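Cellulose biosynthesis protein BcsG (Salmonella typhimurium LT2, PDB 5OLT) is required for cellulose biosynthesis, this chain being its zinc-binding extramembrane domain, a metalloenzyme of the alkaline phosphatase family. Local coordinates at residues T27-N31 / R372-W378; D148-F153 / F183-Y189; T178-F183 / H220-P226. All blocks are in the same frame, centred on the assembly; numbering follows the deposited sequence. Where two conformers were deposited one is given.

Contact 1. Residues T27-N31 / R372-W378; sequences TANLN and RLNGGDW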
loop_
_atom_site.group_PDB
_atom_site.type_symbol
_atom_site.label_atom_id
_atom_site.label_comp_id
_atom_site.label_asym_id
_atom_site.label_seq_id
_atom_site.Cartn_x
_atom_site.Cartn_y
_atom_site.Cartn_z
ATOM N N THR A 27 28.212 -12.699 -2.497
ATOM C CA THR A 27 27.178 -13.251 -1.593
ATOM C C THR A 27 27.343 -12.712 -0.157
ATOM O O THR A 27 26.356 -12.312 0.487
ATOM C CB THR A 27 27.084 -14.793 -1.688
ATOM O OG1 THR A 27 26.330 -15.128 -2.857
ATOM C CG2 THR A 27 26.359 -15.405 -0.499
ATOM N N ALA A 28 28.582 -12.696 0.352
ATOM C CA ALA A 28 28.799 -12.220 1.706
ATOM C C ALA A 28 28.361 -10.761 1.868
ATOM O O ALA A 28 27.712 -10.414 2.855
ATOM C CB ALA A 28 30.268 -12.397 2.138
ATOM N N ASN A 29 28.704 -9.914 0.904
ATOM C CA ASN A 29 28.347 -8.490 0.994
ATOM C C ASN A 29 26.853 -8.256 0.845
ATOM O O ASN A 29 26.320 -7.365 1.506
ATOM C CB ASN A 29 29.133 -7.615 0.023
ATOM C CG ASN A 29 30.601 -7.496 0.422
ATOM O OD1 ASN A 29 31.458 -7.247 -0.434
ATOM N ND2 ASN A 29 30.883 -7.680 1.684
ATOM N N LEU A 30 26.180 -9.033 -0.012
ATOM C CA LEU A 30 24.733 -8.854 -0.165
ATOM C C LEU A 30 24.024 -9.388 1.072
ATOM O O LEU A 30 23.083 -8.744 1.548
ATOM C CB LEU A 30 24.225 -9.544 -1.438
ATOM C CG LEU A 30 24.246 -8.674 -2.707
ATOM C CD1 LEU A 30 25.580 -8.089 -3.082
ATOM C CD2 LEU A 30 23.714 -9.552 -3.838
ATOM N N ASN A 31 24.519 -10.490 1.655
ATOM C CA ASN A 31 23.959 -10.982 2.921
ATOM C C ASN A 31 24.132 -9.919 4.020
ATOM O O ASN A 31 23.198 -9.615 4.791
ATOM C CB ASN A 31 24.683 -12.281 3.367
ATOM C CG ASN A 31 24.162 -13.520 2.683
ATOM O OD1 ASN A 31 23.086 -13.523 2.066
ATOM N ND2 ASN A 31 24.895 -14.610 2.827
ATOM N N ARG A 372 17.777 -14.347 -3.550
ATOM C CA ARG A 372 18.325 -15.377 -2.648
ATOM C C ARG A 372 17.231 -16.354 -2.315
ATOM O O ARG A 372 16.172 -15.983 -1.797
ATOM C CB ARG A 372 18.825 -14.746 -1.353
ATOM C CG ARG A 372 19.617 -15.761 -0.532
ATOM C CD ARG A 372 20.154 -15.157 0.747
ATOM N NE ARG A 372 19.070 -14.864 1.679
ATOM C CZ ARG A 372 19.221 -14.150 2.795
ATOM N NH1 ARG A 372 20.419 -13.593 3.083
ATOM N NH2 ARG A 372 18.180 -13.981 3.601
ATOM N N LEU A 373 17.476 -17.612 -2.666
ATOM C CA LEU A 373 16.520 -18.684 -2.386
ATOM C C LEU A 373 16.927 -19.355 -1.071
ATOM O O LEU A 373 18.055 -19.854 -0.939
ATOM C CB LEU A 373 16.496 -19.655 -3.585
ATOM C CG LEU A 373 16.193 -18.980 -4.939
ATOM C CD1 LEU A 373 16.380 -19.922 -6.093
ATOM C CD2 LEU A 373 14.786 -18.354 -4.955
ATOM N N ASN A 374 16.031 -19.292 -0.078
ATOM C CA ASN A 374 16.138 -20.002 1.191
ATOM C C ASN A 374 17.429 -19.766 1.912
ATOM O O ASN A 374 17.975 -20.699 2.523
ATOM C CB ASN A 374 15.908 -21.522 0.981
ATOM C CG ASN A 374 14.542 -21.821 0.352
ATOM O OD1 ASN A 374 13.503 -21.494 0.946
ATOM N ND2 ASN A 374 14.531 -22.443 -0.857
ATOM N N GLY A 375 17.945 -18.538 1.852
ATOM C CA GLY A 375 19.135 -18.233 2.631
ATOM C C GLY A 375 20.446 -18.688 2.008
ATOM O O GLY A 375 21.500 -18.462 2.604
ATOM N N GLY A 376 20.378 -19.282 0.808
ATOM C CA GLY A 376 21.546 -19.685 0.006
ATOM C C GLY A 376 22.341 -18.524 -0.628
ATOM O O GLY A 376 22.289 -17.394 -0.130
ATOM N N ASP A 377 23.096 -18.802 -1.690
ATOM C CA ASP A 377 23.898 -17.787 -2.421
ATOM C C ASP A 377 23.011 -16.895 -3.289
ATOM O O ASP A 377 22.113 -17.398 -3.969
ATOM C CB ASP A 377 24.893 -18.431 -3.393
ATOM C CG ASP A 377 26.049 -19.158 -2.698
ATOM O OD1 ASP A 377 26.561 -18.700 -1.642
ATOM O OD2 ASP A 377 26.465 -20.193 -3.250
ATOM N N TRP A 378 23.309 -15.598 -3.312
ATOM C CA TRP A 378 22.619 -14.676 -4.212
ATOM C C TRP A 378 22.944 -14.969 -5.657
ATOM O O TRP A 378 24.089 -15.321 -6.009
ATOM C CB TRP A 378 22.973 -13.218 -3.896
ATOM C CG TRP A 378 22.504 -12.791 -2.551
ATOM C CD1 TRP A 378 23.192 -12.892 -1.379
ATOM C CD2 TRP A 378 21.259 -12.140 -2.221
ATOM N NE1 TRP A 378 22.453 -12.412 -0.339
ATOM C CE2 TRP A 378 21.255 -11.926 -0.819
ATOM C CE3 TRP A 378 20.127 -11.762 -2.972
ATOM C CZ2 TRP A 378 20.178 -11.344 -0.144
ATOM C CZ3 TRP A 378 19.054 -11.196 -2.307
ATOM C CH2 TRP A 378 19.094 -10.953 -0.903
HETATM O O HOH W 1 26.698 -13.184 -5.724
HETATM O O HOH W 2 21.471 -11.947 5.225
HETATM O O HOH W 3 23.854 -17.201 1.947
#
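The first turn of helix 27-42 packs against the hairpin that leaves strand 368-373 through a type I' turn (Leu373 to Gly376), where Leu30 and Asn31 meet Trp378 and Arg372. The indole of Trp378 is sandwiched. Leu30 CB sits over one face, a CH-pi contact 3.6 Å from the centroid of the five-membered ring, and Arg372 CB lies over the opposite face. A broad aromatic side chain suits this place, because it offers both faces to aliphatic carbons and still keeps an N-H at its rim. That N-H is used: Trp378 NE1 donates to Asn31 OD1 at 2.7 Å. Asn31 OD1 also accepts from Arg372 NH1 at 2.9 Å. The two donors reach it from opposite faces of the amide plane, each nearly 50° out of it, so neither lies on a lone pair. Asn31 OD1 does lie in the guanidinium plane, a position reached through the bend of the arginine chain at chi3 (69°). The other half of the amide is held by water, which accepts from Asn31 ND2 and donates to Gly376 O, while a second water links Arg372 NH1 to Asn31 O. At the start of the helix, Trp378 N makes a weak bond of 3.1 Å to Thr27 OG1. Leu34 of helix 27-42 also touches Trp378 and Arg372, and Ile363 and Tyr370 of strands 360-365 and 368-373 pack on both Leu30 and Trp378.

Contact 2. Residues D148-F153 / F183-Y189; sequences DHNGEF and FDGSPVY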
loop_
_atom_site.group_PDB
_atom_site.type_symbol
_atom_site.label_atom_id
_atom_site.label_comp_id
_atom_site.label_asym_id
_atom_site.label_seq_id
_atom_site.Cartn_x
_atom_site.Cartn_y
_atom_site.Cartn_z
ATOM N N ASP A 148 -14.455 -6.784 -1.069
ATOM C CA ASP A 148 -15.376 -7.126 -2.150
ATOM C C ASP A 148 -15.444 -8.648 -2.348
ATOM O O ASP A 148 -15.904 -9.126 -3.374
ATOM C CB ASP A 148 -15.060 -6.363 -3.437
ATOM C CG ASP A 148 -13.723 -6.710 -4.023
ATOM O OD1 ASP A 148 -13.085 -7.677 -3.591
ATOM O OD2 ASP A 148 -13.290 -5.972 -4.973
ATOM N N HIS A 149 -15.010 -9.400 -1.331
ATOM C CA HIS A 149 -15.009 -10.851 -1.392
ATOM C C HIS A 149 -15.075 -11.373 0.032
ATOM O O HIS A 149 -15.019 -10.598 0.984
ATOM C CB HIS A 149 -13.738 -11.335 -2.125
ATOM C CG HIS A 149 -12.458 -11.019 -1.411
ATOM N ND1 HIS A 149 -11.830 -9.786 -1.408
ATOM C CD2 HIS A 149 -11.690 -11.832 -0.647
ATOM C CE1 HIS A 149 -10.722 -9.868 -0.677
ATOM N NE2 HIS A 149 -10.617 -11.106 -0.213
ATOM N N ASN A 150 -15.202 -12.693 0.199
ATOM C CA ASN A 150 -15.430 -13.192 1.554
ATOM C C ASN A 150 -14.151 -13.480 2.328
ATOM O O ASN A 150 -14.231 -13.842 3.511
ATOM C CB ASN A 150 -16.380 -14.405 1.543
ATOM C CG ASN A 150 -15.786 -15.616 0.823
ATOM O OD1 ASN A 150 -14.566 -15.743 0.692
ATOM N ND2 ASN A 150 -16.649 -16.540 0.385
ATOM N N GLY A 151 -12.972 -13.344 1.702
ATOM C CA GLY A 151 -11.702 -13.548 2.446
ATOM C C GLY A 151 -11.366 -14.982 2.821
ATOM O O GLY A 151 -10.400 -15.196 3.541
ATOM N N GLU A 152 -12.129 -15.960 2.324
ATOM C CA GLU A 152 -11.900 -17.347 2.728
ATOM C C GLU A 152 -10.681 -17.932 2.069
ATOM O O GLU A 152 -9.873 -18.588 2.742
ATOM C CB GLU A 152 -13.139 -18.206 2.474
ATOM C CG GLU A 152 -14.271 -17.891 3.414
ATOM C CD GLU A 152 -15.541 -18.695 3.133
ATOM O OE1 GLU A 152 -15.524 -19.648 2.309
ATOM O OE2 GLU A 152 -16.573 -18.352 3.749
ATOM N N PHE A 153 -10.511 -17.650 0.778
ATOM C CA PHE A 153 -9.420 -18.238 0.038
ATOM C C PHE A 153 -8.082 -17.866 0.660
ATOM O O PHE A 153 -7.862 -16.701 1.029
ATOM C CB PHE A 153 -9.441 -17.843 -1.431
ATOM C CG PHE A 153 -8.304 -18.452 -2.192
ATOM C CD1 PHE A 153 -8.383 -19.789 -2.611
ATOM C CD2 PHE A 153 -7.107 -17.744 -2.385
ATOM C CE1 PHE A 153 -7.321 -20.376 -3.294
ATOM C CE2 PHE A 153 -6.033 -18.337 -3.054
ATOM C CZ PHE A 153 -6.143 -19.653 -3.502
ATOM N N PHE A 183 -11.878 -17.123 -8.817
ATOM C CA PHE A 183 -11.124 -18.339 -9.099
ATOM C C PHE A 183 -11.481 -19.498 -8.145
ATOM O O PHE A 183 -11.265 -20.652 -8.501
ATOM C CB PHE A 183 -9.625 -18.007 -9.031
ATOM C CG PHE A 183 -9.219 -17.350 -7.740
ATOM C CD1 PHE A 183 -9.426 -15.965 -7.537
ATOM C CD2 PHE A 183 -8.655 -18.107 -6.711
ATOM C CE1 PHE A 183 -9.085 -15.365 -6.325
ATOM C CE2 PHE A 183 -8.296 -17.508 -5.511
ATOM C CZ PHE A 183 -8.507 -16.133 -5.316
ATOM N N ASP A 184 -12.029 -19.185 -6.954
ATOM C CA ASP A 184 -12.531 -20.218 -6.006
ATOM C C ASP A 184 -14.069 -20.459 -6.050
ATOM O O ASP A 184 -14.592 -21.243 -5.277
ATOM C CB ASP A 184 -11.990 -19.994 -4.552
ATOM C CG ASP A 184 -12.897 -19.079 -3.676
ATOM O OD1 ASP A 184 -13.752 -18.344 -4.216
ATOM O OD2 ASP A 184 -12.760 -19.102 -2.416
ATOM N N GLY A 185 -14.768 -19.779 -6.958
ATOM C CA GLY A 185 -16.237 -19.919 -7.109
ATOM C C GLY A 185 -17.107 -18.926 -6.303
ATOM O O GLY A 185 -18.334 -18.808 -6.508
ATOM N N SER A 186 -16.484 -18.215 -5.381
ATOM C CA SER A 186 -17.220 -17.299 -4.552
ATOM C C SER A 186 -17.319 -15.917 -5.226
ATOM O O SER A 186 -16.617 -15.625 -6.203
ATOM C CB SER A 186 -16.621 -17.200 -3.146
ATOM O OG SER A 186 -15.332 -16.665 -3.221
ATOM N N PRO A 187 -18.223 -15.079 -4.728
ATOM C CA PRO A 187 -18.456 -13.827 -5.431
ATOM C C PRO A 187 -17.377 -12.785 -5.221
ATOM O O PRO A 187 -16.765 -12.692 -4.142
ATOM C CB PRO A 187 -19.761 -13.299 -4.812
ATOM C CG PRO A 187 -20.398 -14.449 -4.158
ATOM C CD PRO A 187 -19.270 -15.346 -3.720
ATOM N N VAL A 188 -17.155 -11.997 -6.265
ATOM C CA VAL A 188 -16.457 -10.714 -6.102
ATOM C C VAL A 188 -17.522 -9.649 -6.335
ATOM O O VAL A 188 -18.106 -9.567 -7.447
ATOM C CB VAL A 188 -15.287 -10.561 -7.085
ATOM C CG1 VAL A 188 -14.567 -9.244 -6.761
ATOM C CG2 VAL A 188 -14.341 -11.751 -6.961
ATOM N N TYR A 189 -17.844 -8.895 -5.288
ATOM C CA TYR A 189 -18.907 -7.917 -5.378
ATOM C C TYR A 189 -18.469 -6.683 -6.162
ATOM O O TYR A 189 -17.268 -6.351 -6.197
ATOM C CB TYR A 189 -19.340 -7.494 -3.972
ATOM C CG TYR A 189 -19.842 -8.677 -3.207
ATOM C CD1 TYR A 189 -21.032 -9.302 -3.593
ATOM C CD2 TYR A 189 -19.125 -9.187 -2.116
ATOM C CE1 TYR A 189 -21.491 -10.435 -2.929
ATOM C CE2 TYR A 189 -19.591 -10.327 -1.432
ATOM C CZ TYR A 189 -20.771 -10.925 -1.846
ATOM O OH TYR A 189 -21.225 -12.027 -1.141
HETATM O O HOH W 4 -15.678 -14.207 -2.168
HETATM O O HOH W 5 -12.676 -16.784 -0.927
HETATM O O HOH W 6 -15.316 -19.261 -0.486
#
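Phe153 turns a ring face to the edge of Phe183 in a T-shaped stack, the centroids 4.7 Å apart and the planes at 87°. Phe183 CE2 stands over the middle of the Phe153 ring, 3.4 Å from Phe153 CD2, and His220 covers a face of Phe183. Phe153 can lie across its partner because its CG is anti to the backbone N (chi1 180°). At the other end, the imidazole of His149 is met at its edge by Asp148 OD1, which accepts from His149 ND1 at 3.3 Å and also from Leu217 N; two donors thus hold this buried carboxylate oxygen. Residues 148-153 form the loop leaving strand 142-147, an outermost strand of the central mixed sheet, and they pair with strand 187-189 through a single backbone bond, Tyr189 N to Asp148 O at 2.7 Å. Asp148 O is also approached by Val188 CA at 3.2 Å. Between the two ends, each segment folds into an Asx turn: Asn150 OD1 accepts from Glu152 N, and Asp184 OD1 from Ser186 N. Asp184 OD1 is gripped twice, since Ser186 OG donates to its syn lone pair at 2.5 Å. Short polar side chains suit these places because they can bind their own backbone. Three waters join the turns. One takes the N-H of Asn150 and donates to Ser186 OG and Pro187 O; another links Asn150 OD1 and Phe153 N to Asp184 OD2; the last bridges Asn150 ND2, Glu152 OE1 and Asp184 OD2.

Contact 3. Residues T178-F183 / H220-P226; sequences TALLSF and HDGNHFP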
loop_
_atom_site.group_PDB
_atom_site.type_symbol
_atom_site.label_atom_id
_atom_site.label_comp_id
_atom_site.label_asym_id
_atom_site.label_seq_id
_atom_site.Cartn_x
_atom_site.Cartn_y
_atom_site.Cartn_z
ATOM N N THR A 178 -23.086 -8.907 -7.592
ATOM C CA THR A 178 -21.888 -9.661 -7.931
ATOM C C THR A 178 -21.348 -9.174 -9.273
ATOM O O THR A 178 -22.081 -9.102 -10.288
ATOM C CB THR A 178 -22.254 -11.145 -8.006
ATOM O OG1 THR A 178 -22.552 -11.587 -6.683
ATOM C CG2 THR A 178 -21.103 -11.995 -8.524
ATOM N N ALA A 179 -20.071 -8.796 -9.292
ATOM C CA ALA A 179 -19.408 -8.379 -10.527
ATOM C C ALA A 179 -18.716 -9.540 -11.246
ATOM O O ALA A 179 -18.723 -9.595 -12.507
ATOM C CB ALA A 179 -18.405 -7.320 -10.186
ATOM N N LEU A 180 -18.096 -10.427 -10.468
ATOM C CA LEU A 180 -17.311 -11.544 -10.980
ATOM C C LEU A 180 -17.526 -12.734 -10.068
ATOM O O LEU A 180 -17.869 -12.593 -8.909
ATOM C CB LEU A 180 -15.794 -11.223 -10.997
ATOM C CG LEU A 180 -15.369 -10.062 -11.919
ATOM C CD1 LEU A 180 -14.021 -9.503 -11.464
ATOM C CD2 LEU A 180 -15.307 -10.525 -13.370
ATOM N N LEU A 181 -17.267 -13.919 -10.604
ATOM C CA LEU A 181 -17.033 -15.094 -9.766
ATOM C C LEU A 181 -15.562 -15.386 -9.700
ATOM O O LEU A 181 -14.844 -15.292 -10.717
ATOM C CB LEU A 181 -17.842 -16.299 -10.246
ATOM C CG LEU A 181 -19.347 -16.050 -10.100
ATOM C CD1 LEU A 181 -20.095 -17.272 -10.666
ATOM C CD2 LEU A 181 -19.828 -15.722 -8.669
ATOM N N SER A 182 -15.103 -15.726 -8.497
ATOM C CA SER A 182 -13.698 -15.751 -8.266
ATOM C C SER A 182 -13.198 -17.077 -8.705
ATOM O O SER A 182 -13.968 -17.991 -9.025
ATOM C CB SER A 182 -13.317 -15.422 -6.810
ATOM O OG SER A 182 -13.710 -16.472 -5.962
ATOM N N PHE A 183 -11.878 -17.123 -8.817
ATOM C CA PHE A 183 -11.124 -18.339 -9.099
ATOM C C PHE A 183 -11.481 -19.498 -8.145
ATOM O O PHE A 183 -11.265 -20.652 -8.501
ATOM C CB PHE A 183 -9.625 -18.007 -9.031
ATOM C CG PHE A 183 -9.219 -17.350 -7.740
ATOM C CD1 PHE A 183 -9.426 -15.965 -7.537
ATOM C CD2 PHE A 183 -8.655 -18.107 -6.711
ATOM C CE1 PHE A 183 -9.085 -15.365 -6.325
ATOM C CE2 PHE A 183 -8.296 -17.508 -5.511
ATOM C CZ PHE A 183 -8.507 -16.133 -5.316
ATOM N N HIS A 220 -7.554 -10.429 -9.525
ATOM C CA HIS A 220 -6.891 -11.721 -9.324
ATOM C C HIS A 220 -7.112 -12.657 -10.508
ATOM O O HIS A 220 -8.177 -12.682 -11.104
ATOM C CB HIS A 220 -7.412 -12.377 -8.054
ATOM C CG HIS A 220 -6.585 -13.556 -7.586
ATOM N ND1 HIS A 220 -6.537 -14.776 -8.253
ATOM C CD2 HIS A 220 -5.781 -13.691 -6.513
ATOM C CE1 HIS A 220 -5.771 -15.615 -7.579
ATOM N NE2 HIS A 220 -5.307 -14.983 -6.513
ATOM N N ASP A 221 -6.082 -13.437 -10.846
ATOM C CA ASP A 221 -6.191 -14.426 -11.911
ATOM C C ASP A 221 -7.388 -15.386 -11.671
ATOM O O ASP A 221 -7.733 -15.712 -10.528
ATOM C CB ASP A 221 -4.879 -15.217 -12.024
ATOM C CG ASP A 221 -4.680 -15.813 -13.409
ATOM O OD1 ASP A 221 -5.533 -15.595 -14.337
ATOM O OD2 ASP A 221 -3.651 -16.507 -13.558
ATOM N N GLY A 222 -8.023 -15.796 -12.758
ATOM C CA GLY A 222 -9.069 -16.804 -12.669
ATOM C C GLY A 222 -10.473 -16.283 -12.459
ATOM O O GLY A 222 -11.406 -17.064 -12.428
ATOM N N ASN A 223 -10.636 -14.973 -12.272
ATOM C CA ASN A 223 -11.967 -14.396 -12.091
ATOM C C ASN A 223 -12.677 -14.305 -13.418
ATOM O O ASN A 223 -12.079 -13.994 -14.453
ATOM C CB ASN A 223 -11.876 -12.995 -11.510
ATOM C CG ASN A 223 -11.428 -12.992 -10.058
ATOM O OD1 ASN A 223 -11.360 -14.044 -9.393
ATOM N ND2 ASN A 223 -11.107 -11.815 -9.559
ATOM N N HIS A 224 -13.978 -14.573 -13.393
ATOM C CA HIS A 224 -14.779 -14.553 -14.621
ATOM C C HIS A 224 -16.137 -13.904 -14.419
ATOM O O HIS A 224 -16.634 -13.840 -13.311
ATOM C CB HIS A 224 -14.945 -15.962 -15.163
ATOM C CG HIS A 224 -15.446 -16.948 -14.164
ATOM N ND1 HIS A 224 -14.610 -17.599 -13.274
ATOM C CD2 HIS A 224 -16.704 -17.393 -13.896
ATOM C CE1 HIS A 224 -15.333 -18.407 -12.504
ATOM N NE2 HIS A 224 -16.604 -18.295 -12.856
ATOM N N PHE A 225 -16.720 -13.378 -15.496
ATOM C CA PHE A 225 -18.101 -12.905 -15.418
ATOM C C PHE A 225 -19.027 -14.109 -15.167
ATOM O O PHE A 225 -18.722 -15.210 -15.624
ATOM C CB PHE A 225 -18.502 -12.178 -16.689
ATOM C CG PHE A 225 -17.762 -10.898 -16.893
ATOM C CD1 PHE A 225 -17.868 -9.857 -15.970
ATOM C CD2 PHE A 225 -16.927 -10.733 -18.002
ATOM C CE1 PHE A 225 -17.163 -8.666 -16.171
ATOM C CE2 PHE A 225 -16.231 -9.549 -18.206
ATOM C CZ PHE A 225 -16.336 -8.525 -17.278
ATOM N N PRO A 226 -20.119 -13.914 -14.393
ATOM C CA PRO A 226 -20.974 -15.068 -14.068
ATOM C C PRO A 226 -21.453 -15.713 -15.349
ATOM O O PRO A 226 -21.869 -15.039 -16.281
ATOM C CB PRO A 226 -22.128 -14.429 -13.296
ATOM C CG PRO A 226 -21.501 -13.231 -12.633
ATOM C CD PRO A 226 -20.511 -12.699 -13.641
#
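Phe183 and His220 lie face on face in an offset stack, centroids 3.7 Å apart and planes at 14°, with His220 CE1 over the centre of the phenyl ring. The imidazole cannot turn freely: His220 ND1 donates to Asp221 O at 2.7 Å, in the ring plane and on a lone pair of the carbonyl, and its NE2 is hydrogen-bonded to a citrate, probably from the crystallisation liquor. Beside the stack, Asn223 OD1 accepts from Phe183 N at 3.2 Å, in the amide plane, while Asn223 ND2 reaches back to Pro218 O; an amide suits this buried place because it serves a donor and an acceptor at once. Gly222, with positive phi in the type II turn from His220 to Asn223, lets the backbone pass close by Phe183 CB. Beyond the turn, Leu181 and His224 form one antiparallel hydrogen-bonded pair, Leu181 N to His224 O at 2.8 Å and His224 N to Leu181 O at 2.9 Å. The His224 ring folds back over Leu181 O, with CG between its own backbone N and carbonyl carbon (chi1 52°). Apolar contact continues outward where Leu180 CD2 meets Phe225 CD1 at 3.7 Å. On the far edge of strand 178-181, Ala179 and Leu180 both face Val188 in a classic beta bulge. The His220 side chain comes within about 5 Å of the zinc and touches its ligand Cys67, placing the stack at the rim of the metal site of this alkaline phosphatase family domain.

Contacts 2 and 3 form one neighbourhood, their centres about 8 Å apart, whereas contact 1, which brings residues from near both termini together, lies about 37 and 39 Å from them, centre to centre. All three are partly buried. Contact 1 joins helix 27-42 to the C-terminal sheet with one tryptophan and a shared amide oxygen. Contacts 2 and 3 hold the same two-stranded sheet from different loops: strands 178-181 and 187-189 are neighbours, probably hydrogen-bonded between Val188 N and Leu180 O (2.8 Å), and Phe183 belongs to both. Contact 2 relies heavily on bridging waters and Asx turns, contact 3 on direct backbone pairing, and both reach toward the zinc site through Phe183 and His220.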